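Local coordinates for protein hexokinase (Schistosoma mansoni, PDB 1BDG) that probably phosphorylates hexoses such as glucose, mannose and fructose with ATP to hexose 6-phosphates, the first step of glycolysis, and binds glucose, at residues 6-11 with 356-361; 305-310 with 360-365. One frame throughout, in Å; residues are numbered along the deposited sequence.

Contact 1. Residues 6-11 with 356-361; sequences QQLFEK and EPIDNR
R361 lies across one face of the F9 ring and makes a cation-pi contact. Its CZ stands over the face, 4.2 Å from the ring centroid. The guanidinium and ring planes are 77° apart, so the edge of the guanidinium meets the face of the phenyl group. R361 NE comes nearest, 3.3 Å from F9 CD1, above the rim of the ring. On the same side, R361 CG sits beyond the CD1-CE1 edge, 3.6 Å from F9 CE1. F9 CG stands anti to the backbone N (chi1 -173°), which turns the ring toward the helix 357-389. Y365, one turn further along the helix 357-389, meets the F9 ring edge-to-face.

Q6 meets the far end of the arginine. Its NE2 is 3.1 Å from R361 NH2, but both are donors and they do not bond. The amide instead gives a hydrogen bond within its own helix, from Q6 NE2 to E10 OE1 at 2.9 Å. L8 and I358 add an apolar touch, CD1 to CD1 at 4.1 Å. Segments 6-11 and 357-361 run nearly parallel, 23° apart; their axes come within 10.2 Å. The join is therefore a cationic side chain on an aromatic face at the protein surface. The carboxylate of E10, at 5.4 Å from E10 OE1 to R361 NH2, probably adds a weak electrostatic pull.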
ATOM      1  N   GLN A   6     -21.313  31.303   4.521  1.00 24.98           N
ATOM      2  CA  GLN A   6     -21.943  30.503   3.481  1.00 24.94           C
ATOM      3  C   GLN A   6     -21.232  30.777   2.149  1.00 25.09           C
ATOM      4  O   GLN A   6     -20.837  29.840   1.445  1.00 27.25           O
ATOM      5  CB  GLN A   6     -23.427  30.859   3.379  1.00 24.44           C
ATOM      6  CG  GLN A   6     -24.251  29.923   2.513  1.00 23.68           C
ATOM      7  CD  GLN A   6     -24.355  28.540   3.098  1.00 23.59           C
ATOM      8  OE1 GLN A   6     -24.950  28.347   4.171  1.00 24.04           O
ATOM      9  NE2 GLN A   6     -23.769  27.560   2.411  1.00 23.03           N
ATOM     10  N   GLN A   7     -20.999  32.049   1.843  1.00 24.75           N
ATOM     11  CA  GLN A   7     -20.312  32.410   0.598  1.00 24.52           C
ATOM     12  C   GLN A   7     -18.923  31.765   0.531  1.00 23.32           C
ATOM     13  O   GLN A   7     -18.549  31.211  -0.501  1.00 23.83           O
ATOM     14  CB  GLN A   7     -20.180  33.939   0.445  1.00 25.75           C
ATOM     15  CG  GLN A   7     -21.411  34.654  -0.103  1.00 28.19           C
ATOM     16  CD  GLN A   7     -21.170  36.159  -0.291  1.00 30.30           C
ATOM     17  OE1 GLN A   7     -21.737  36.987   0.424  1.00 31.06           O
ATOM     18  NE2 GLN A   7     -20.305  36.512  -1.236  1.00 30.99           N
ATOM     19  N   LEU A   8     -18.163  31.835   1.625  1.00 21.96           N
ATOM     20  CA  LEU A   8     -16.820  31.258   1.669  1.00 19.55           C
ATOM     21  C   LEU A   8     -16.874  29.770   1.408  1.00 19.62           C
ATOM     22  O   LEU A   8     -16.041  29.242   0.665  1.00 19.47           O
ATOM     23  CB  LEU A   8     -16.150  31.489   3.022  1.00 17.89           C
ATOM     24  CG  LEU A   8     -15.602  32.875   3.319  1.00 17.23           C
ATOM     25  CD1 LEU A   8     -14.741  32.799   4.558  1.00 17.22           C
ATOM     26  CD2 LEU A   8     -14.761  33.346   2.154  1.00 15.48           C
ATOM     27  N   PHE A   9     -17.857  29.091   2.006  1.00 18.60           N
ATOM     28  CA  PHE A   9     -17.994  27.659   1.826  1.00 16.47           C
ATOM     29  C   PHE A   9     -18.270  27.311   0.367  1.00 19.57           C
ATOM     30  O   PHE A   9     -17.680  26.371  -0.173  1.00 21.71           O
ATOM     31  CB  PHE A   9     -19.088  27.107   2.702  1.00 14.32           C
ATOM     32  CG  PHE A   9     -19.168  25.614   2.671  1.00 16.87           C
ATOM     33  CD1 PHE A   9     -18.276  24.844   3.412  1.00 14.84           C
ATOM     34  CD2 PHE A   9     -20.107  24.967   1.866  1.00 15.67           C
ATOM     35  CE1 PHE A   9     -18.318  23.454   3.351  1.00 15.38           C
ATOM     36  CE2 PHE A   9     -20.160  23.577   1.793  1.00 14.07           C
ATOM     37  CZ  PHE A   9     -19.269  22.818   2.534  1.00 15.35           C
ATOM     38  N   GLU A  10     -19.135  28.079  -0.292  1.00 21.24           N
ATOM     39  CA  GLU A  10     -19.431  27.812  -1.695  1.00 23.56           C
ATOM     40  C   GLU A  10     -18.204  27.944  -2.606  1.00 23.08           C
ATOM     41  O   GLU A  10     -18.187  27.391  -3.705  1.00 22.28           O
ATOM     42  CB  GLU A  10     -20.591  28.668  -2.195  1.00 25.71           C
ATOM     43  CG  GLU A  10     -21.943  27.923  -2.161  1.00 29.69           C
ATOM     44  CD  GLU A  10     -22.995  28.610  -1.295  1.00 30.08           C
ATOM     45  OE1 GLU A  10     -22.750  28.727  -0.075  1.00 31.33           O
ATOM     46  OE2 GLU A  10     -24.062  29.016  -1.833  1.00 28.18           O
ATOM     47  N   LYS A  11     -17.183  28.675  -2.153  1.00 22.74           N
ATOM     48  CA  LYS A  11     -15.942  28.812  -2.919  1.00 21.13           C
ATOM     49  C   LYS A  11     -15.197  27.479  -2.796  1.00 22.02           C
ATOM     50  O   LYS A  11     -14.720  26.909  -3.797  1.00 20.89           O
ATOM     51  CB  LYS A  11     -15.069  29.917  -2.340  1.00 21.02           C
ATOM     52  CG  LYS A  11     -15.643  31.270  -2.522  1.00 23.76           C
ATOM     53  CD  LYS A  11     -14.832  32.333  -1.818  1.00 25.08           C
ATOM     54  CE  LYS A  11     -15.295  33.718  -2.300  1.00 25.43           C
ATOM     55  NZ  LYS A  11     -14.782  34.841  -1.455  1.00 27.45           N
ATOM     56  N   GLU A 356     -12.127  29.339  13.498  1.00 20.53           N
ATOM     57  CA  GLU A 356     -13.553  29.646  13.375  1.00 20.60           C
ATOM     58  C   GLU A 356     -14.396  28.517  12.784  1.00 21.27           C
ATOM     59  O   GLU A 356     -13.904  27.670  12.038  1.00 21.61           O
ATOM     60  CB  GLU A 356     -13.765  30.863  12.471  1.00 19.64           C
ATOM     61  CG  GLU A 356     -13.074  32.125  12.897  1.00 17.94           C
ATOM     62  CD  GLU A 356     -13.744  33.353  12.326  1.00 20.22           C
ATOM     63  OE1 GLU A 356     -14.495  33.226  11.334  1.00 20.26           O
ATOM     64  OE2 GLU A 356     -13.538  34.450  12.881  1.00 20.25           O
ATOM     65  N   PRO A 357     -15.701  28.522  13.075  1.00 24.05           N
ATOM     66  CA  PRO A 357     -16.627  27.513  12.564  1.00 24.81           C
ATOM     67  C   PRO A 357     -16.477  27.303  11.049  1.00 24.29           C
ATOM     68  O   PRO A 357     -16.467  26.165  10.579  1.00 26.12           O
ATOM     69  CB  PRO A 357     -17.988  28.097  12.939  1.00 24.71           C
ATOM     70  CG  PRO A 357     -17.704  28.638  14.308  1.00 24.36           C
ATOM     71  CD  PRO A 357     -16.355  29.326  14.130  1.00 26.34           C
ATOM     72  N   ILE A 358     -16.337  28.380  10.284  1.00 22.08           N
ATOM     73  CA  ILE A 358     -16.170  28.204   8.842  1.00 20.03           C
ATOM     74  C   ILE A 358     -14.927  27.379   8.545  1.00 20.41           C
ATOM     75  O   ILE A 358     -14.948  26.516   7.678  1.00 19.41           O
ATOM     76  CB  ILE A 358     -15.988  29.508   8.074  1.00 19.96           C
ATOM     77  CG1 ILE A 358     -16.009  30.704   9.011  1.00 19.79           C
ATOM     78  CG2 ILE A 358     -16.980  29.582   6.927  1.00 16.38           C
ATOM     79  CD1 ILE A 358     -15.191  31.872   8.475  1.00 23.43           C
ATOM     80  N   ASP A 359     -13.850  27.637   9.283  1.00 19.82           N
ATOM     81  CA  ASP A 359     -12.601  26.930   9.055  1.00 19.63           C
ATOM     82  C   ASP A 359     -12.778  25.441   9.280  1.00 20.96           C
ATOM     83  O   ASP A 359     -12.305  24.617   8.482  1.00 19.12           O
ATOM     84  CB  ASP A 359     -11.497  27.473   9.960  1.00 19.74           C
ATOM     85  CG  ASP A 359     -11.246  28.952   9.757  1.00 17.97           C
ATOM     86  OD1 ASP A 359     -11.195  29.421   8.600  1.00 16.33           O
ATOM     87  OD2 ASP A 359     -11.085  29.642  10.775  1.00 17.33           O
ATOM     88  N   ASN A 360     -13.468  25.110  10.369  1.00 20.74           N
ATOM     89  CA  ASN A 360     -13.734  23.725  10.723  1.00 19.86           C
ATOM     90  C   ASN A 360     -14.584  23.088   9.634  1.00 20.82           C
ATOM     91  O   ASN A 360     -14.246  22.012   9.117  1.00 22.22           O
ATOM     92  CB  ASN A 360     -14.460  23.657  12.061  1.00 21.08           C
ATOM     93  CG  ASN A 360     -13.571  24.019  13.231  1.00 22.02           C
ATOM     94  OD1 ASN A 360     -14.059  24.336  14.318  1.00 22.23           O
ATOM     95  ND2 ASN A 360     -12.261  23.922  13.041  1.00 24.59           N
ATOM     96  N   ARG A 361     -15.669  23.762   9.267  1.00 19.68           N
ATOM     97  CA  ARG A 361     -16.564  23.267   8.223  1.00 20.57           C
ATOM     98  C   ARG A 361     -15.814  23.070   6.894  1.00 20.28           C
ATOM     99  O   ARG A 361     -15.879  22.000   6.286  1.00 20.58           O
ATOM    100  CB  ARG A 361     -17.752  24.214   8.040  1.00 19.34           C
ATOM    101  CG  ARG A 361     -18.628  23.810   6.885  1.00 23.26           C
ATOM    102  CD  ARG A 361     -20.047  24.282   7.028  1.00 24.81           C
ATOM    103  NE  ARG A 361     -20.506  25.008   5.850  1.00 25.61           N
ATOM    104  CZ  ARG A 361     -21.763  25.397   5.665  1.00 27.41           C
ATOM    105  NH1 ARG A 361     -22.686  25.109   6.589  1.00 30.38           N
ATOM    106  NH2 ARG A 361     -22.091  26.108   4.590  1.00 25.12           N
TER

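Contact 2. Residues 305-310 with 360-365; sequences QKILFR and NRIVRY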
ATOM      1  N   GLN A 305      -5.599  32.303  -0.455  1.00 19.98           N
ATOM      2  CA  GLN A 305      -6.730  32.917  -1.131  1.00 19.84           C
ATOM      3  C   GLN A 305      -7.604  33.574  -0.052  1.00 19.90           C
ATOM      4  O   GLN A 305      -8.752  33.901  -0.309  1.00 23.29           O
ATOM      5  CB  GLN A 305      -7.570  31.875  -1.875  1.00 18.22           C
ATOM      6  CG  GLN A 305      -6.865  31.206  -3.018  1.00 17.46           C
ATOM      7  CD  GLN A 305      -6.374  32.192  -4.056  1.00 16.43           C
ATOM      8  OE1 GLN A 305      -7.165  32.868  -4.702  1.00 14.45           O
ATOM      9  NE2 GLN A 305      -5.055  32.260  -4.237  1.00 15.15           N
ATOM     10  N   LYS A 306      -7.096  33.675   1.173  1.00 19.92           N
ATOM     11  CA  LYS A 306      -7.840  34.280   2.272  1.00 20.49           C
ATOM     12  C   LYS A 306      -9.169  33.564   2.610  1.00 19.47           C
ATOM     13  O   LYS A 306     -10.039  34.134   3.271  1.00 17.91           O
ATOM     14  CB  LYS A 306      -8.101  35.761   1.957  1.00 23.33           C
ATOM     15  CG  LYS A 306      -6.973  36.726   2.339  1.00 28.09           C
ATOM     16  CD  LYS A 306      -5.649  36.427   1.611  1.00 30.80           C
ATOM     17  CE  LYS A 306      -4.572  37.486   1.914  1.00 29.23           C
ATOM     18  NZ  LYS A 306      -3.302  37.193   1.183  1.00 27.76           N
ATOM     19  N   ILE A 307      -9.315  32.312   2.187  1.00 18.94           N
ATOM     20  CA  ILE A 307     -10.543  31.560   2.452  1.00 17.22           C
ATOM     21  C   ILE A 307     -10.486  30.754   3.751  1.00 16.27           C
ATOM     22  O   ILE A 307     -11.495  30.228   4.194  1.00 17.32           O
ATOM     23  CB  ILE A 307     -10.924  30.662   1.243  1.00 16.70           C
ATOM     24  CG1 ILE A 307     -10.899  31.498  -0.051  1.00 17.97           C
ATOM     25  CG2 ILE A 307     -12.337  30.108   1.404  1.00 16.79           C
ATOM     26  CD1 ILE A 307     -11.233  30.744  -1.346  1.00 14.09           C
ATOM     27  N   LEU A 308      -9.315  30.692   4.375  1.00 13.74           N
ATOM     28  CA  LEU A 308      -9.121  29.989   5.646  1.00 13.29           C
ATOM     29  C   LEU A 308      -8.235  30.809   6.587  1.00 13.61           C
ATOM     30  O   LEU A 308      -7.381  31.569   6.158  1.00 12.04           O
ATOM     31  CB  LEU A 308      -8.453  28.617   5.454  1.00 12.93           C
ATOM     32  CG  LEU A 308      -9.216  27.283   5.425  1.00 12.96           C
ATOM     33  CD1 LEU A 308      -8.265  26.161   5.804  1.00 10.76           C
ATOM     34  CD2 LEU A 308     -10.371  27.288   6.384  1.00 13.22           C
ATOM     35  N   PHE A 309      -8.445  30.628   7.882  1.00 16.35           N
ATOM     36  CA  PHE A 309      -7.674  31.307   8.926  1.00 19.11           C
ATOM     37  C   PHE A 309      -7.333  32.778   8.627  1.00 18.97           C
ATOM     38  O   PHE A 309      -6.250  33.254   8.958  1.00 18.73           O
ATOM     39  CB  PHE A 309      -6.387  30.516   9.221  1.00 18.68           C
ATOM     40  CG  PHE A 309      -6.588  29.014   9.301  1.00 19.75           C
ATOM     41  CD1 PHE A 309      -7.746  28.470   9.849  1.00 18.95           C
ATOM     42  CD2 PHE A 309      -5.598  28.143   8.833  1.00 18.62           C
ATOM     43  CE1 PHE A 309      -7.915  27.089   9.928  1.00 20.22           C
ATOM     44  CE2 PHE A 309      -5.765  26.761   8.911  1.00 18.70           C
ATOM     45  CZ  PHE A 309      -6.925  26.237   9.459  1.00 18.69           C
ATOM     46  N   ARG A 310      -8.271  33.491   8.010  1.00 18.75           N
ATOM     47  CA  ARG A 310      -8.080  34.900   7.660  1.00 20.16           C
ATOM     48  C   ARG A 310      -6.775  35.164   6.928  1.00 19.84           C
ATOM     49  O   ARG A 310      -6.247  36.276   6.980  1.00 20.15           O
ATOM     50  CB  ARG A 310      -8.167  35.794   8.908  1.00 19.32           C
ATOM     51  CG  ARG A 310      -9.558  36.289   9.205  1.00 19.29           C
ATOM     52  CD  ARG A 310     -10.481  35.111   9.399  1.00 21.62           C
ATOM     53  NE  ARG A 310      -9.996  34.238  10.468  1.00 22.82           N
ATOM     54  CZ  ARG A 310     -10.495  33.036  10.734  1.00 19.59           C
ATOM     55  NH1 ARG A 310     -11.491  32.557  10.003  1.00 18.94           N
ATOM     56  NH2 ARG A 310      -9.995  32.317  11.731  1.00 19.97           N
ATOM     57  N   ASN A 360     -13.468  25.110  10.369  1.00 20.74           N
ATOM     58  CA  ASN A 360     -13.734  23.725  10.723  1.00 19.86           C
ATOM     59  C   ASN A 360     -14.584  23.088   9.634  1.00 20.82           C
ATOM     60  O   ASN A 360     -14.246  22.012   9.117  1.00 22.22           O
ATOM     61  CB  ASN A 360     -14.460  23.657  12.061  1.00 21.08           C
ATOM     62  CG  ASN A 360     -13.571  24.019  13.231  1.00 22.02           C
ATOM     63  OD1 ASN A 360     -14.059  24.336  14.318  1.00 22.23           O
ATOM     64  ND2 ASN A 360     -12.261  23.922  13.041  1.00 24.59           N
ATOM     65  N   ARG A 361     -15.669  23.762   9.267  1.00 19.68           N
ATOM     66  CA  ARG A 361     -16.564  23.267   8.223  1.00 20.57           C
ATOM     67  C   ARG A 361     -15.814  23.070   6.894  1.00 20.28           C
ATOM     68  O   ARG A 361     -15.879  22.000   6.286  1.00 20.58           O
ATOM     69  CB  ARG A 361     -17.752  24.214   8.040  1.00 19.34           C
ATOM     70  CG  ARG A 361     -18.628  23.810   6.885  1.00 23.26           C
ATOM     71  CD  ARG A 361     -20.047  24.282   7.028  1.00 24.81           C
ATOM     72  NE  ARG A 361     -20.506  25.008   5.850  1.00 25.61           N
ATOM     73  CZ  ARG A 361     -21.763  25.397   5.665  1.00 27.41           C
ATOM     74  NH1 ARG A 361     -22.686  25.109   6.589  1.00 30.38           N
ATOM     75  NH2 ARG A 361     -22.091  26.108   4.590  1.00 25.12           N
ATOM     76  N   ILE A 362     -15.103  24.111   6.458  1.00 19.86           N
ATOM     77  CA  ILE A 362     -14.300  24.076   5.232  1.00 17.54           C
ATOM     78  C   ILE A 362     -13.295  22.920   5.284  1.00 18.11           C
ATOM     79  O   ILE A 362     -13.175  22.175   4.322  1.00 18.79           O
ATOM     80  CB  ILE A 362     -13.527  25.426   5.017  1.00 16.97           C
ATOM     81  CG1 ILE A 362     -14.472  26.502   4.477  1.00 13.59           C
ATOM     82  CG2 ILE A 362     -12.300  25.229   4.143  1.00 13.09           C
ATOM     83  CD1 ILE A 362     -13.847  27.856   4.373  1.00 10.66           C
ATOM     84  N   VAL A 363     -12.617  22.743   6.419  1.00 17.45           N
ATOM     85  CA  VAL A 363     -11.626  21.677   6.562  1.00 18.07           C
ATOM     86  C   VAL A 363     -12.187  20.246   6.564  1.00 18.35           C
ATOM     87  O   VAL A 363     -11.552  19.338   6.029  1.00 18.65           O
ATOM     88  CB  VAL A 363     -10.691  21.924   7.779  1.00 17.30           C
ATOM     89  CG1 VAL A 363      -9.784  20.736   8.023  1.00 18.03           C
ATOM     90  CG2 VAL A 363      -9.822  23.129   7.521  1.00 17.47           C
ATOM     91  N   ARG A 364     -13.364  20.032   7.148  1.00 19.77           N
ATOM     92  CA  ARG A 364     -13.953  18.682   7.159  1.00 19.91           C
ATOM     93  C   ARG A 364     -14.415  18.307   5.744  1.00 19.21           C
ATOM     94  O   ARG A 364     -14.444  17.140   5.368  1.00 19.50           O
ATOM     95  CB  ARG A 364     -15.137  18.597   8.139  1.00 19.56           C
ATOM     96  CG  ARG A 364     -15.588  17.172   8.470  1.00 21.97           C
ATOM     97  CD  ARG A 364     -17.088  17.007   8.262  1.00 25.30           C
ATOM     98  NE  ARG A 364     -17.625  15.715   8.702  1.00 28.16           N
ATOM     99  CZ  ARG A 364     -17.316  14.530   8.166  1.00 29.73           C
ATOM    100  NH1 ARG A 364     -16.445  14.449   7.156  1.00 26.33           N
ATOM    101  NH2 ARG A 364     -17.903  13.417   8.625  1.00 27.55           N
ATOM    102  N   TYR A 365     -14.772  19.309   4.956  1.00 18.99           N
ATOM    103  CA  TYR A 365     -15.206  19.072   3.591  1.00 17.62           C
ATOM    104  C   TYR A 365     -13.973  18.698   2.764  1.00 18.33           C
ATOM    105  O   TYR A 365     -14.017  17.786   1.937  1.00 20.33           O
ATOM    106  CB  TYR A 365     -15.876  20.329   3.041  1.00 17.99           C
ATOM    107  CG  TYR A 365     -16.461  20.173   1.664  1.00 16.39           C
ATOM    108  CD1 TYR A 365     -17.642  19.468   1.462  1.00 15.15           C
ATOM    109  CD2 TYR A 365     -15.843  20.762   0.560  1.00 16.30           C
ATOM    110  CE1 TYR A 365     -18.197  19.355   0.194  1.00 18.01           C
ATOM    111  CE2 TYR A 365     -16.381  20.655  -0.710  1.00 17.53           C
ATOM    112  CZ  TYR A 365     -17.558  19.956  -0.890  1.00 19.63           C
ATOM    113  OH  TYR A 365     -18.106  19.885  -2.144  1.00 20.17           O
TER
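I307 meets I362 first. Its backbone O is 3.3 Å from I362 CD1, and its CG2 is 4.0 Å from the same methyl. The two side chains are set nearly square to each other. I362 CG1 is anti to the carbonyl carbon (chi1 -78°), and this branch carries CD1 to I307. The other branch, CG2, is left for L308.

I307 N belongs to the Schellman motif that ends the helix 288-304: it bonds back to L302 O, and K306 N, from the C-prime residue with positive phi, to V303 O. The chain thus leaves the helix and passes along the first turns of the helix 357-389, in the large subdomain of the hexokinase fold.

L308 is next and uses both methyls. CD2 lies 3.6 Å from I362 CG2, where the two side chains run alongside, pointing opposite ways. CD1 lies 3.8 Å from V363 CG2, and here the side chains lie roughly perpendicular. L308 also packs on I299 and V303 of the helix 288-304, so it touches both helices. L308 CD1 further sits over one face of the F309 ring, offset toward its rim. F309 N probably bonds to D359 OD1, and R310 NH1 forms a salt bridge with D359 OD2.

Overall arrangement
Both contacts use the start of the helix 357-389, and their centres are 6 Å apart. Contact 1 is a surface contact and joins this helix to the N-terminal helix 5-16. Contact 2 is buried and joins it to the loop after the helix 288-304. The chemistry follows the place: contact 1 pairs a cation with an aromatic ring, while contact 2 is made of aliphatic side chains. D359 ties the two together through its polar links to F309 and R310. I307 also touches L8 of the helix 5-16. Both contacts lie far from the centre of the chain.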